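Local coordinates for DNA repair and telomere maintenance protein nbs1 (Schizosaccharomyces pombe, PDB 3HUF) that serves as a component of the MRN complex in DNA double-strand break repair, binding phosphorylated partners such as Ctp1 through its FHA and BRCT domains, at residues Leu202-Phe205 / Lys206-Lys210. Sequence-based numbering, arbitrary orientation.
Sequences LECF and KNIIK
Lys206 N donates to Leu202 O at 2.9 Å. Ile208 N reaches Cys204 O at the same length, 2.9 Å. Asn207 N bonds to Glu203 O at 3.0 Å, and Ile209 N to Phe205 O at 3.3 Å. These four bonds, each i to i+4, belong to the alpha-helix 198-209. A weak i to i+3 bond also joins Asn207 N to Cys204 O. Ile208 O accepts a further bond from Asn212 ND2. Glu203 and Lys206 lie on the exposed side. Their opposite charges stay apart, with Glu203 OE2 4.9 Å from Lys206 NZ, so any attraction is probably modest. The extended Lys206 chain starts beside Leu202 O, which its CG approaches to 3.2 Å.

The helix packs on strand 174-176, an edge of the parallel sheet of the first BRCT repeat, and on helices 163-170 and 178-184. Two apolar pairs line this inner side. CE1 of the Phe205 ring meets the Ile209 CG2 methyl at 3.7 Å, the two side chains crossing at a slant. Phe205 CG stands anti to its own nitrogen (chi1 -177°), which lays the ring against Val174, Ile175 and Phe169. With the ring cut back to an alanine, a gap would probably open beside Ile209 CG2, Phe169 and strand 174-176. Elsewhere round the helix, Cys204 SG touches the Ile208 CD1 methyl at 3.9 Å, and both side chains also rest on Asp177.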
loop_
_atom_site.group_PDB
_atom_site.type_symbol
_atom_site.label_atom_id
_atom_site.label_comp_id
_atom_site.label_asym_id
_atom_site.label_seq_id
_atom_site.Cartn_x
_atom_site.Cartn_y
_atom_site.Cartn_z
ATOM N N LEU A 202 -9.544 2.098 5.863
ATOM C CA LEU A 202 -9.496 1.612 7.241
ATOM C C LEU A 202 -10.897 1.305 7.739
ATOM O O LEU A 202 -11.082 0.338 8.478
ATOM C CB LEU A 202 -8.822 2.627 8.175
ATOM C CG LEU A 202 -7.340 2.921 7.906
ATOM C CD1 LEU A 202 -6.903 4.227 8.552
ATOM C CD2 LEU A 202 -6.424 1.760 8.353
ATOM N N GLU A 203 -11.876 2.116 7.336
ATOM C CA GLU A 203 -13.267 1.879 7.728
ATOM C C GLU A 203 -13.787 0.601 7.095
ATOM O O GLU A 203 -14.501 -0.171 7.731
ATOM C CB GLU A 203 -14.174 3.055 7.337
ATOM C CG GLU A 203 -14.253 4.153 8.379
ATOM C CD GLU A 203 -14.659 3.624 9.749
ATOM O OE1 GLU A 203 -15.768 3.057 9.886
ATOM O OE2 GLU A 203 -13.862 3.770 10.694
ATOM N N CYS A 204 -13.432 0.408 5.828
ATOM C CA CYS A 204 -13.761 -0.808 5.101
ATOM C C CYS A 204 -13.187 -2.036 5.836
ATOM O O CYS A 204 -13.899 -3.009 6.089
ATOM C CB CYS A 204 -13.205 -0.722 3.672
ATOM S SG CYS A 204 -13.487 -2.212 2.666
ATOM N N PHE A 205 -11.913 -1.950 6.199
ATOM C CA PHE A 205 -11.195 -3.010 6.907
ATOM C C PHE A 205 -11.898 -3.349 8.217
ATOM O O PHE A 205 -12.263 -4.508 8.433
ATOM C CB PHE A 205 -9.752 -2.560 7.149
ATOM C CG PHE A 205 -8.858 -3.601 7.821
ATOM C CD1 PHE A 205 -9.177 -4.966 7.817
ATOM C CD2 PHE A 205 -7.680 -3.202 8.434
ATOM C CE1 PHE A 205 -8.341 -5.898 8.440
ATOM C CE2 PHE A 205 -6.845 -4.128 9.053
ATOM C CZ PHE A 205 -7.177 -5.478 9.050
ATOM N N LYS A 206 -12.140 -2.327 9.047
ATOM C CA LYS A 206 -12.777 -2.511 10.333
ATOM C C LYS A 206 -14.166 -3.146 10.203
ATOM O O LYS A 206 -14.567 -3.928 11.052
ATOM C CB LYS A 206 -12.858 -1.188 11.102
ATOM C CG LYS A 206 -11.483 -0.686 11.534
ATOM C CD LYS A 206 -11.560 0.543 12.470
ATOM C CE LYS A 206 -10.247 1.377 12.381
ATOM N NZ LYS A 206 -10.121 2.382 13.492
ATOM N N ASN A 207 -14.882 -2.811 9.132
ATOM C CA ASN A 207 -16.226 -3.355 8.943
ATOM C C ASN A 207 -16.137 -4.812 8.484
ATOM O O ASN A 207 -16.898 -5.652 8.963
ATOM C CB ASN A 207 -17.046 -2.477 7.978
ATOM C CG ASN A 207 -18.521 -2.759 8.048
ATOM O OD1 ASN A 207 -19.183 -2.514 9.079
ATOM N ND2 ASN A 207 -19.071 -3.271 6.942
ATOM N N ILE A 208 -15.170 -5.113 7.604
ATOM C CA ILE A 208 -14.955 -6.485 7.111
ATOM C C ILE A 208 -14.816 -7.522 8.233
ATOM O O ILE A 208 -15.529 -8.552 8.237
ATOM C CB ILE A 208 -13.730 -6.601 6.141
ATOM C CG1 ILE A 208 -14.046 -5.978 4.782
ATOM C CG2 ILE A 208 -13.320 -8.049 5.959
ATOM C CD1 ILE A 208 -12.798 -5.816 3.871
ATOM N N ILE A 209 -13.943 -7.236 9.198
ATOM C CA ILE A 209 -13.642 -8.189 10.270
ATOM C C ILE A 209 -14.728 -8.285 11.351
ATOM O O ILE A 209 -14.755 -9.267 12.102
ATOM C CB ILE A 209 -12.247 -7.931 10.913
ATOM C CG1 ILE A 209 -12.244 -6.622 11.716
ATOM C CG2 ILE A 209 -11.129 -7.926 9.837
ATOM C CD1 ILE A 209 -10.971 -6.395 12.508
ATOM N N LYS A 210 -15.613 -7.289 11.437
ATOM C CA LYS A 210 -16.778 -7.332 12.358
ATOM C C LYS A 210 -17.677 -8.523 12.046
ATOM O O LYS A 210 -17.909 -8.823 10.877
ATOM C CB LYS A 210 -17.632 -6.079 12.166
ATOM C CG LYS A 210 -17.882 -5.249 13.382
ATOM C CD LYS A 210 -17.195 -3.895 13.222
ATOM C CE LYS A 210 -17.859 -2.848 14.110
ATOM N NZ LYS A 210 -17.907 -1.507 13.473
#